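PDB 6AGZ: Old Yellow Enzyme from Pichia, which probably catalyses the asymmetric reduction of carbon-carbon double bonds in enone compounds, using a bound flavin mononucleotide as its redox cofactor. Local coordinates for residues R38-S41 against D42-T46; I161-T164 against K165-V169; E185-A189 against H190-L194; L266-L269 against E270-A273. All coordinates share one frame; numbering follows the deposited sequence.

Interaction 1 (R38-S41 against D42-T46); sequences RNTS and DFVAT
Thr40 meets Val44 through both backbone and side chain, and its branches divide the work between polar and apolar partners. Thr40 CB lies 3.7 Å from Asp42 N. OG1 stands in the crowded position between the backbone N and the carbonyl carbon (chi1 63°), which swings it over the following turn. Thr40 OG1 accepts a bond from Val44 N at 3.0 Å, with an N-H...O angle of 151°, and a weak one from Asp42 N at 3.2 Å. Thr40 CG2 takes the other side, sliding past the oppositely directed Thr46 CG2 at 3.7 Å. A threonine suits this place because one branch serves bare amides and the other a methyl neighbour. Residues 40-43 form a type I beta turn, with Phe43 N bonded to Thr40 O at 2.9 Å. Phe43 then adopts a positive phi and Thr40 N reaches Val44 O at 2.9 Å, nearly straight at 167°. In this loop between the first barrel strand and helix 47-57 the pattern resembles the type I turn plus G1 bulge of a hairpin, though no regular strand flanks it. With an alanine in place of Thr40, Val44 N would probably lose its side-chain acceptor and a gap would open beside Thr46 CG2. Over one face of the Phe43 ring, close to its centre, lies Ser41 O. Asn39 OD1 shares a water with Phe43 O, while its ND2 turns to Glu67. Thr46, the N-cap of helix 47-57, donates from OG1 to Arg38 O at 2.8 Å; the Arg38 guanidinium turns to Ser375 O and Arg369 O.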
loop_
_atom_site.group_PDB
_atom_site.type_symbol
_atom_site.label_atom_id
_atom_site.label_comp_id
_atom_site.label_asym_id
_atom_site.label_seq_id
_atom_site.Cartn_x
_atom_site.Cartn_y
_atom_site.Cartn_z
ATOM N N ARG A 38 0.465 -32.378 18.558
ATOM C CA ARG A 38 -0.168 -33.445 19.324
ATOM C C ARG A 38 -0.776 -34.516 18.424
ATOM O O ARG A 38 -1.660 -35.261 18.860
ATOM C CB ARG A 38 -1.224 -32.878 20.272
ATOM C CG ARG A 38 -0.730 -32.660 21.698
ATOM C CD ARG A 38 0.274 -31.521 21.785
ATOM N NE ARG A 38 0.608 -31.188 23.168
ATOM C CZ ARG A 38 1.262 -30.091 23.537
ATOM N NH1 ARG A 38 1.653 -29.211 22.625
ATOM N NH2 ARG A 38 1.524 -29.870 24.818
ATOM N N ASN A 39 -0.325 -34.601 17.177
ATOM C CA ASN A 39 -0.685 -35.697 16.294
ATOM C C ASN A 39 0.260 -36.872 16.525
ATOM O O ASN A 39 1.288 -36.754 17.194
ATOM C CB ASN A 39 -0.631 -35.257 14.830
ATOM C CG ASN A 39 -1.505 -34.053 14.544
ATOM O OD1 ASN A 39 -2.629 -34.189 14.062
ATOM N ND2 ASN A 39 -0.989 -32.864 14.834
ATOM N N THR A 40 -0.096 -38.019 15.957
ATOM C CA THR A 40 0.789 -39.169 16.025
ATOM C C THR A 40 2.022 -38.932 15.154
ATOM O O THR A 40 2.090 -37.983 14.366
ATOM C CB THR A 40 0.068 -40.439 15.574
ATOM O OG1 THR A 40 -0.311 -40.312 14.198
ATOM C CG2 THR A 40 -1.177 -40.673 16.416
ATOM N N SER A 41 3.014 -39.813 15.304
ATOM C CA SER A 41 4.150 -39.789 14.389
ATOM C C SER A 41 3.719 -40.086 12.960
ATOM O O SER A 41 4.449 -39.756 12.018
ATOM C CB SER A 41 5.217 -40.788 14.839
ATOM O OG SER A 41 4.776 -42.123 14.663
ATOM N N ASP A 42 2.546 -40.694 12.784
ATOM C CA ASP A 42 1.929 -40.913 11.484
ATOM C C ASP A 42 1.184 -39.689 10.971
ATOM O O ASP A 42 0.573 -39.764 9.898
ATOM C CB ASP A 42 0.963 -42.098 11.563
ATOM C CG ASP A 42 1.421 -43.279 10.741
ATOM O OD1 ASP A 42 2.585 -43.270 10.289
ATOM O OD2 ASP A 42 0.619 -44.216 10.551
ATOM N N PHE A 43 1.211 -38.582 11.719
ATOM C CA PHE A 43 0.501 -37.347 11.377
ATOM C C PHE A 43 -1.015 -37.547 11.393
ATOM O O PHE A 43 -1.737 -36.983 10.571
ATOM C CB PHE A 43 0.964 -36.783 10.029
ATOM C CG PHE A 43 2.452 -36.827 9.836
ATOM C CD1 PHE A 43 3.289 -36.009 10.578
ATOM C CD2 PHE A 43 3.017 -37.689 8.911
ATOM C CE1 PHE A 43 4.660 -36.051 10.402
ATOM C CE2 PHE A 43 4.385 -37.736 8.728
ATOM C CZ PHE A 43 5.208 -36.917 9.475
ATOM N N VAL A 44 -1.500 -38.345 12.344
ATOM C CA VAL A 44 -2.923 -38.618 12.510
ATOM C C VAL A 44 -3.420 -37.880 13.745
ATOM O O VAL A 44 -2.755 -37.874 14.788
ATOM C CB VAL A 44 -3.195 -40.131 12.626
ATOM C CG1 VAL A 44 -4.688 -40.404 12.742
ATOM C CG2 VAL A 44 -2.605 -40.871 11.433
ATOM N N ALA A 45 -4.590 -37.255 13.626
ATOM C CA ALA A 45 -5.174 -36.535 14.748
ATOM C C ALA A 45 -5.541 -37.501 15.869
ATOM O O ALA A 45 -5.903 -38.657 15.632
ATOM C CB ALA A 45 -6.409 -35.753 14.300
ATOM N N THR A 46 -5.453 -37.014 17.102
ATOM C CA THR A 46 -5.586 -37.853 18.282
ATOM C C THR A 46 -6.827 -37.489 19.088
ATOM O O THR A 46 -7.437 -36.432 18.900
ATOM C CB THR A 46 -4.345 -37.742 19.174
ATOM O OG1 THR A 46 -4.123 -36.370 19.522
ATOM C CG2 THR A 46 -3.120 -38.281 18.450
HETATM O O HOH W 1 -3.437 -34.934 11.485
#

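Interaction 2 (I161-T164 against K165-V169); sequences IEQT and KKDYV
Glu162 and Lys165 run side by side and point the same way, so that two flexible chains one helical turn apart bring their charges together. Glu162 bends at chi2 (-71°) and Lys165 at chi3, and Lys165 NZ meets Glu162 OE2 at 3.1 Å, from above the carboxylate plane, in a salt bridge. Lys165 CG lies against the backbone, 3.2 Å from Ile161 O. NZ has a second acidic partner, Glu222 on helix 218-231. Replacing Lys165 with a methionine would probably leave both glutamates without their shared positive mate and cost the charged tie between the two helices. Gln163 and Asp167, four residues apart, are turned differently: the amide and carboxylate planes lie 51° from each other. Gln163 NE2 donates within its own amide plane to Asp167 OD1 at 2.9 Å, but arrives above the plane of the carboxylate. The other end of the amide, Gln163 OE1, is linked through a water to Lys166 NZ. These are the i to i+3 and i to i+4 pairings of an alpha helix, here helix 158-179, which lies in the beta-alpha-beta crossover between barrel strands 106-112 and 183-187. Its main-chain ladder is regular, as in the 2.9 Å bond from Tyr168 N to Thr164 O. On the buried side, Thr164 and Tyr168 again lie alongside. Thr164 CG2, anti to the backbone N, packs 3.6 Å from Tyr168 CE1, while Thr164 OG1 is satisfied by Gln160 O, a common way to bury a threonine in a helix. Beyond it, the Tyr168 ring meets that of Phe75.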
loop_
_atom_site.group_PDB
_atom_site.type_symbol
_atom_site.label_atom_id
_atom_site.label_comp_id
_atom_site.label_asym_id
_atom_site.label_seq_id
_atom_site.Cartn_x
_atom_site.Cartn_y
_atom_site.Cartn_z
ATOM N N ILE A 161 5.983 -27.464 -9.033
ATOM C CA ILE A 161 5.020 -26.405 -8.747
ATOM C C ILE A 161 3.617 -26.840 -9.157
ATOM O O ILE A 161 2.645 -26.660 -8.408
ATOM C CB ILE A 161 5.439 -25.100 -9.448
ATOM C CG1 ILE A 161 6.757 -24.585 -8.859
ATOM C CG2 ILE A 161 4.346 -24.047 -9.327
ATOM C CD1 ILE A 161 7.330 -23.387 -9.585
ATOM N N GLU A 162 3.492 -27.419 -10.354
ATOM C CA GLU A 162 2.216 -27.991 -10.779
ATOM C C GLU A 162 1.704 -29.001 -9.757
ATOM O O GLU A 162 0.527 -28.981 -9.372
ATOM C CB GLU A 162 2.376 -28.651 -12.150
ATOM C CG GLU A 162 2.624 -27.676 -13.285
ATOM C CD GLU A 162 1.394 -26.860 -13.623
ATOM O OE1 GLU A 162 0.329 -27.464 -13.872
ATOM O OE2 GLU A 162 1.487 -25.615 -13.630
ATOM N N GLN A 163 2.588 -29.893 -9.302
ATOM C CA GLN A 163 2.196 -30.884 -8.307
ATOM C C GLN A 163 1.795 -30.221 -6.996
ATOM O O GLN A 163 0.906 -30.713 -6.294
ATOM C CB GLN A 163 3.333 -31.879 -8.077
ATOM C CG GLN A 163 2.926 -33.088 -7.255
ATOM C CD GLN A 163 1.816 -33.884 -7.913
ATOM O OE1 GLN A 163 1.901 -34.233 -9.091
ATOM N NE2 GLN A 163 0.762 -34.168 -7.157
ATOM N N THR A 164 2.446 -29.110 -6.644
ATOM C CA THR A 164 2.040 -28.364 -5.457
ATOM C C THR A 164 0.607 -27.865 -5.594
ATOM O O THR A 164 -0.203 -27.998 -4.668
ATOM C CB THR A 164 2.998 -27.196 -5.214
ATOM O OG1 THR A 164 4.296 -27.702 -4.882
ATOM C CG2 THR A 164 2.496 -26.320 -4.076
ATOM N N LYS A 165 0.274 -27.293 -6.754
ATOM C CA LYS A 165 -1.090 -26.829 -6.991
ATOM C C LYS A 165 -2.091 -27.974 -6.871
ATOM O O LYS A 165 -3.094 -27.870 -6.148
ATOM C CB LYS A 165 -1.178 -26.171 -8.368
ATOM C CG LYS A 165 -0.144 -25.077 -8.587
ATOM C CD LYS A 165 0.186 -24.906 -10.060
ATOM C CE LYS A 165 -0.670 -23.827 -10.696
ATOM N NZ LYS A 165 -0.402 -23.699 -12.155
ATOM N N LYS A 166 -1.824 -29.085 -7.567
ATOM C CA LYS A 166 -2.729 -30.231 -7.503
ATOM C C LYS A 166 -2.885 -30.739 -6.074
ATOM O O LYS A 166 -3.984 -31.129 -5.659
ATOM C CB LYS A 166 -2.228 -31.344 -8.422
ATOM C CG LYS A 166 -2.138 -30.941 -9.885
ATOM C CD LYS A 166 -1.679 -32.097 -10.759
ATOM C CE LYS A 166 -1.515 -31.660 -12.207
ATOM N NZ LYS A 166 -0.797 -32.681 -13.020
ATOM N N ASP A 167 -1.795 -30.734 -5.300
ATOM C CA ASP A 167 -1.869 -31.178 -3.912
ATOM C C ASP A 167 -2.731 -30.241 -3.076
ATOM O O ASP A 167 -3.489 -30.696 -2.210
ATOM C CB ASP A 167 -0.466 -31.285 -3.314
ATOM C CG ASP A 167 0.336 -32.430 -3.900
ATOM O OD1 ASP A 167 -0.263 -33.299 -4.567
ATOM O OD2 ASP A 167 1.567 -32.460 -3.688
ATOM N N TYR A 168 -2.620 -28.930 -3.309
ATOM C CA TYR A 168 -3.508 -27.990 -2.631
ATOM C C TYR A 168 -4.967 -28.281 -2.957
ATOM O O TYR A 168 -5.827 -28.251 -2.067
ATOM C CB TYR A 168 -3.156 -26.553 -3.014
ATOM C CG TYR A 168 -2.147 -25.885 -2.107
ATOM C CD1 TYR A 168 -0.839 -25.675 -2.525
ATOM C CD2 TYR A 168 -2.506 -25.453 -0.836
ATOM C CE1 TYR A 168 0.085 -25.058 -1.702
ATOM C CE2 TYR A 168 -1.588 -24.836 -0.004
ATOM C CZ TYR A 168 -0.294 -24.641 -0.443
ATOM O OH TYR A 168 0.623 -24.026 0.379
ATOM N N VAL A 169 -5.265 -28.564 -4.228
ATOM C CA VAL A 169 -6.644 -28.866 -4.613
ATOM C C VAL A 169 -7.134 -30.122 -3.900
ATOM O O VAL A 169 -8.245 -30.154 -3.351
ATOM C CB VAL A 169 -6.758 -29.003 -6.141
ATOM C CG1 VAL A 169 -8.159 -29.452 -6.530
ATOM C CG2 VAL A 169 -6.409 -27.688 -6.813
HETATM O O HOH W 2 1.547 -32.586 -11.551
#

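Interaction 3 (E185-A189 against H190-L194); sequences EVHSA and HGYLL. With FMN (flavin mononucleotide), chain C.
His187 O and Leu194 N are joined through one water, 3.1 Å from His187 O and 3.2 Å from Leu194 N, from which it accepts. The chain between them reverses in a type I' turn from Ala189 to Tyr192, closed by a weak bond from Tyr192 N to Ala189 O; its positive phi angles suit Gly191. The rotation of the His187 ring is held at its rim, where Ala189 N donates to His187 ND1 at 3.2 Å. One face thus lies under FMN O2, with His187 NE2 3.4 Å from FMN O2. His190 comes rim to rim with His187, their planes at 83°, and its own edge faces FMN N1, while Ala189 CB covers one of its faces in a CH-pi contact. Both belong to the FMN pocket at the C-terminal end of strand 183-187; as in relatives of the family, this histidine pair probably receives the substrate's carbonyl oxygen. Tyr192 points an edge toward the face of His187, completing an aromatic cluster. Away from the flavin, Val186 CG1 is pressed tightly against Leu194 CD1 at 3.4 Å, and Ser188 OG is buried beside Leu194 CB without a polar partner in the model. Strand 183-187 lies between strands 106-112 and 236-240 of the TIM barrel; the Trp112 ring meets Tyr192 edge-to-face and lies nearly parallel to the His187 ring, and helix 218-231 packs on Val186, Ser188 and Leu194 from outside.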
loop_
_atom_site.group_PDB
_atom_site.type_symbol
_atom_site.label_atom_id
_atom_site.label_comp_id
_atom_site.label_asym_id
_atom_site.label_seq_id
_atom_site.Cartn_x
_atom_site.Cartn_y
_atom_site.Cartn_z
ATOM N N GLU A 185 -8.167 -22.654 4.794
ATOM C CA GLU A 185 -7.380 -21.429 4.859
ATOM C C GLU A 185 -5.986 -21.697 4.314
ATOM O O GLU A 185 -5.275 -22.574 4.814
ATOM C CB GLU A 185 -7.302 -20.891 6.287
ATOM C CG GLU A 185 -6.370 -19.696 6.429
ATOM C CD GLU A 185 -6.321 -19.153 7.841
ATOM O OE1 GLU A 185 -7.362 -19.191 8.531
ATOM O OE2 GLU A 185 -5.242 -18.691 8.264
ATOM N N VAL A 186 -5.599 -20.936 3.297
ATOM C CA VAL A 186 -4.286 -21.079 2.684
ATOM C C VAL A 186 -3.282 -20.289 3.518
ATOM O O VAL A 186 -3.360 -19.060 3.609
ATOM C CB VAL A 186 -4.299 -20.611 1.227
ATOM C CG1 VAL A 186 -2.900 -20.568 0.685
ATOM C CG2 VAL A 186 -5.160 -21.542 0.387
ATOM N N HIS A 187 -2.350 -21.002 4.149
ATOM C CA HIS A 187 -1.279 -20.380 4.922
ATOM C C HIS A 187 -0.249 -19.822 3.948
ATOM O O HIS A 187 0.461 -20.580 3.280
ATOM C CB HIS A 187 -0.652 -21.395 5.874
ATOM C CG HIS A 187 0.256 -20.793 6.901
ATOM N ND1 HIS A 187 0.787 -19.527 6.781
ATOM C CD2 HIS A 187 0.726 -21.288 8.071
ATOM C CE1 HIS A 187 1.546 -19.268 7.832
ATOM N NE2 HIS A 187 1.525 -20.320 8.630
ATOM N N SER A 188 -0.175 -18.499 3.857
ATOM C CA SER A 188 0.763 -17.816 2.975
ATOM C C SER A 188 1.560 -16.781 3.751
ATOM O O SER A 188 1.871 -15.698 3.246
ATOM C CB SER A 188 0.033 -17.168 1.799
ATOM O OG SER A 188 0.950 -16.623 0.867
ATOM N N ALA A 189 1.906 -17.102 4.996
ATOM C CA ALA A 189 2.558 -16.163 5.893
ATOM C C ALA A 189 3.752 -16.823 6.571
ATOM O O ALA A 189 3.993 -18.026 6.431
ATOM C CB ALA A 189 1.576 -15.638 6.950
ATOM N N HIS A 190 4.514 -16.000 7.293
ATOM C CA HIS A 190 5.520 -16.465 8.250
ATOM C C HIS A 190 6.645 -17.252 7.579
ATOM O O HIS A 190 7.188 -18.199 8.150
ATOM C CB HIS A 190 4.874 -17.288 9.364
ATOM C CG HIS A 190 3.916 -16.508 10.210
ATOM N ND1 HIS A 190 2.783 -17.067 10.762
ATOM C CD2 HIS A 190 3.924 -15.211 10.600
ATOM C CE1 HIS A 190 2.134 -16.147 11.454
ATOM N NE2 HIS A 190 2.805 -15.013 11.373
ATOM N N GLY A 191 7.012 -16.851 6.364
ATOM C CA GLY A 191 8.188 -17.415 5.732
ATOM C C GLY A 191 8.077 -18.858 5.299
ATOM O O GLY A 191 9.102 -19.496 5.046
ATOM N N TYR A 192 6.867 -19.403 5.223
ATOM C CA TYR A 192 6.678 -20.740 4.680
ATOM C C TYR A 192 6.580 -20.629 3.157
ATOM O O TYR A 192 6.768 -19.551 2.587
ATOM C CB TYR A 192 5.481 -21.410 5.351
ATOM C CG TYR A 192 5.681 -21.577 6.847
ATOM C CD1 TYR A 192 5.062 -20.724 7.753
ATOM C CD2 TYR A 192 6.517 -22.568 7.350
ATOM C CE1 TYR A 192 5.253 -20.867 9.119
ATOM C CE2 TYR A 192 6.715 -22.718 8.713
ATOM C CZ TYR A 192 6.082 -21.865 9.592
ATOM O OH TYR A 192 6.275 -22.008 10.947
ATOM N N LEU A 193 6.278 -21.745 2.480
ATOM C CA LEU A 193 6.540 -21.860 1.043
ATOM C C LEU A 193 5.948 -20.702 0.243
ATOM O O LEU A 193 6.655 -20.036 -0.524
ATOM C CB LEU A 193 6.001 -23.189 0.510
ATOM C CG LEU A 193 6.336 -23.389 -0.973
ATOM C CD1 LEU A 193 7.802 -23.764 -1.155
ATOM C CD2 LEU A 193 5.428 -24.412 -1.634
ATOM N N LEU A 194 4.647 -20.457 0.397
ATOM C CA LEU A 194 4.002 -19.423 -0.408
ATOM C C LEU A 194 4.581 -18.049 -0.103
ATOM O O LEU A 194 4.832 -17.252 -1.018
ATOM C CB LEU A 194 2.494 -19.441 -0.173
ATOM C CG LEU A 194 1.825 -20.812 -0.271
ATOM C CD1 LEU A 194 0.339 -20.627 -0.372
ATOM C CD2 LEU A 194 2.335 -21.611 -1.457
HETATM N N1 FMN C . -0.173 -19.021 12.880
HETATM C C2 FMN C . -0.463 -19.684 11.703
HETATM O O2 FMN C . -0.868 -19.055 10.726
HETATM N N3 FMN C . -0.297 -21.051 11.616
HETATM C C4 FMN C . 0.158 -21.758 12.708
HETATM O O4 FMN C . 0.309 -22.977 12.639
HETATM C C4A FMN C . 0.449 -21.093 13.892
HETATM N N5 FMN C . 0.904 -21.803 14.980
HETATM C C5A FMN C . 1.191 -21.151 16.159
HETATM C C6 FMN C . 1.649 -21.875 17.252
HETATM C C7 FMN C . 1.943 -21.225 18.444
HETATM C C7M FMN C . 2.435 -22.008 19.623
HETATM C C8 FMN C . 1.781 -19.850 18.543
HETATM C C8M FMN C . 2.097 -19.147 19.830
HETATM C C9 FMN C . 1.325 -19.127 17.449
HETATM C C9A FMN C . 1.027 -19.774 16.253
HETATM N N10 FMN C . 0.573 -19.058 15.159
HETATM C C10 FMN C . 0.284 -19.718 13.979
HETATM C "C1'" FMN C . 0.381 -17.571 15.258
HETATM C "C2'" FMN C . -1.007 -17.322 15.855
HETATM O "O2'" FMN C . -1.987 -17.847 14.986
HETATM C "C3'" FMN C . -1.292 -15.846 16.129
HETATM O "O3'" FMN C . -1.299 -15.123 14.919
HETATM C "C4'" FMN C . -0.262 -15.257 17.087
HETATM O "O4'" FMN C . -0.087 -16.123 18.186
HETATM C "C5'" FMN C . -0.690 -13.891 17.609
HETATM O "O5'" FMN C . -1.968 -13.989 18.197
HETATM P P FMN C . -2.133 -13.871 19.794
HETATM O O1P FMN C . -1.455 -12.607 20.267
HETATM O O2P FMN C . -3.597 -13.821 20.156
HETATM O O3P FMN C . -1.494 -15.074 20.445
HETATM O O HOH W 3 3.140 -22.019 2.771
#

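Interaction 4 (L266-L269 against E270-A273); sequences LSEL and ERRA
Glu270 opens the second half of this helical segment with its amide bonded to Leu266 O, and Glu270 CB rests 3.5 Å from the same Leu266 O. Its carboxylate leads away from the first half to Arg278 and the backbone N of Lys310, so a charged residue can be buried here. Arg271 follows, three residues beyond Glu268. The two chains run side by side, and a bend at chi3 (77°) of the arginine turns its guanidinium edge onto the acid. The grip is side-on and double: Arg271 NH2 donates to Glu268 OE1 at 2.7 Å, on the syn side of the carboxylate, and Arg271 NE to Glu268 OE2 at 3.1 Å, from above its plane. Arg272, one residue on, reaches back over the helix with its chain extended to NE. Its guanidinium stands 79° from the carboxylate plane, and Arg272 NH1 meets Glu268 OE1 at 3.1 Å while making a weak bond to Glu268 O. A water ties Arg272 NH2 to Glu268 OE1, which thus receives three donors; NE turns to Asp225 of helix 218-231. So many positive and donating neighbours would tend to keep Glu268 ionised. Ala273 continues the main-chain ladder, its N donating to Leu269 O at 2.9 Å. On the other subunit's side, Ser267 OG bonds to His257 N of the second subunit. The whole is a salt-bridge network of i to i+3 and i to i+4 pairs on helix 258-274, one of the outer helices of the TIM barrel.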
loop_
_atom_site.group_PDB
_atom_site.type_symbol
_atom_site.label_atom_id
_atom_site.label_comp_id
_atom_site.label_asym_id
_atom_site.label_seq_id
_atom_site.Cartn_x
_atom_site.Cartn_y
_atom_site.Cartn_z
ATOM N N LEU A 266 -3.684 -8.240 -2.203
ATOM C CA LEU A 266 -5.010 -7.864 -1.721
ATOM C C LEU A 266 -5.866 -7.294 -2.843
ATOM O O LEU A 266 -7.070 -7.571 -2.916
ATOM C CB LEU A 266 -4.887 -6.852 -0.584
ATOM C CG LEU A 266 -4.342 -7.367 0.746
ATOM C CD1 LEU A 266 -4.157 -6.209 1.698
ATOM C CD2 LEU A 266 -5.280 -8.405 1.339
ATOM N N SER A 267 -5.265 -6.486 -3.721
ATOM C CA SER A 267 -6.009 -5.943 -4.853
ATOM C C SER A 267 -6.542 -7.055 -5.746
ATOM O O SER A 267 -7.666 -6.966 -6.256
ATOM C CB SER A 267 -5.123 -4.989 -5.654
ATOM O OG SER A 267 -5.826 -4.448 -6.759
ATOM N N GLU A 268 -5.753 -8.112 -5.944
ATOM C CA GLU A 268 -6.198 -9.216 -6.789
ATOM C C GLU A 268 -7.312 -10.012 -6.121
ATOM O O GLU A 268 -8.278 -10.413 -6.785
ATOM C CB GLU A 268 -5.015 -10.119 -7.130
ATOM C CG GLU A 268 -4.120 -9.550 -8.213
ATOM C CD GLU A 268 -4.822 -9.478 -9.553
ATOM O OE1 GLU A 268 -5.076 -10.546 -10.147
ATOM O OE2 GLU A 268 -5.135 -8.356 -10.006
ATOM N N LEU A 269 -7.201 -10.249 -4.811
ATOM C CA LEU A 269 -8.279 -10.935 -4.105
ATOM C C LEU A 269 -9.572 -10.126 -4.158
ATOM O O LEU A 269 -10.657 -10.681 -4.382
ATOM C CB LEU A 269 -7.867 -11.209 -2.659
ATOM C CG LEU A 269 -6.625 -12.083 -2.473
ATOM C CD1 LEU A 269 -6.306 -12.258 -0.996
ATOM C CD2 LEU A 269 -6.808 -13.434 -3.152
ATOM N N GLU A 270 -9.473 -8.807 -3.971
ATOM C CA GLU A 270 -10.651 -7.953 -4.067
ATOM C C GLU A 270 -11.208 -7.922 -5.486
ATOM O O GLU A 270 -12.421 -7.782 -5.666
ATOM C CB GLU A 270 -10.318 -6.538 -3.596
ATOM C CG GLU A 270 -11.505 -5.583 -3.595
ATOM C CD GLU A 270 -12.574 -5.980 -2.594
ATOM O OE1 GLU A 270 -12.226 -6.590 -1.561
ATOM O OE2 GLU A 270 -13.763 -5.685 -2.839
ATOM N N ARG A 271 -10.346 -8.044 -6.499
ATOM C CA ARG A 271 -10.835 -8.113 -7.874
ATOM C C ARG A 271 -11.611 -9.400 -8.113
ATOM O O ARG A 271 -12.680 -9.382 -8.738
ATOM C CB ARG A 271 -9.672 -7.995 -8.860
ATOM C CG ARG A 271 -10.070 -8.213 -10.316
ATOM C CD ARG A 271 -8.961 -7.804 -11.277
ATOM N NE ARG A 271 -7.885 -8.790 -11.342
ATOM C CZ ARG A 271 -7.931 -9.904 -12.066
ATOM N NH1 ARG A 271 -9.004 -10.185 -12.793
ATOM N NH2 ARG A 271 -6.903 -10.741 -12.064
ATOM N N ARG A 272 -11.089 -10.526 -7.622
ATOM C CA ARG A 272 -11.835 -11.777 -7.703
ATOM C C ARG A 272 -13.172 -11.664 -6.982
ATOM O O ARG A 272 -14.184 -12.199 -7.449
ATOM C CB ARG A 272 -11.003 -12.921 -7.125
ATOM C CG ARG A 272 -9.910 -13.397 -8.059
ATOM C CD ARG A 272 -8.769 -14.058 -7.306
ATOM N NE ARG A 272 -7.792 -14.634 -8.226
ATOM C CZ ARG A 272 -6.863 -13.931 -8.864
ATOM N NH1 ARG A 272 -6.779 -12.619 -8.686
ATOM N NH2 ARG A 272 -6.016 -14.538 -9.684
ATOM N N ALA A 273 -13.195 -10.965 -5.845
ATOM C CA ALA A 273 -14.461 -10.728 -5.157
ATOM C C ALA A 273 -15.401 -9.881 -6.007
ATOM O O ALA A 273 -16.612 -10.127 -6.040
ATOM C CB ALA A 273 -14.202 -10.060 -3.809
HETATM O O HOH W 4 -4.136 -12.875 -11.049
#

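Overall arrangement
The four contacts sample different layers of one barrel. Interaction 3, its centre about 8 Å from the centre of the chain, is core and holds aromatic rings against the flavin. Interaction 2 touches it by packing, Tyr168 on Leu194; helix 158-179 is followed, after a short loop, by strand 183-187. Interactions 2 and 4 both use charged and amide side chains one helical turn apart, yet interaction 2 is partly buried while interaction 4, mostly buried, borders the second subunit. Both send a cation to helix 218-231. Interaction 1, across the chain's centre from interaction 4, is largely buried although peripheral, with Ser41 and Asp42 exposed, and relies on backbone bonds and threonine hydroxyls to shape a loop.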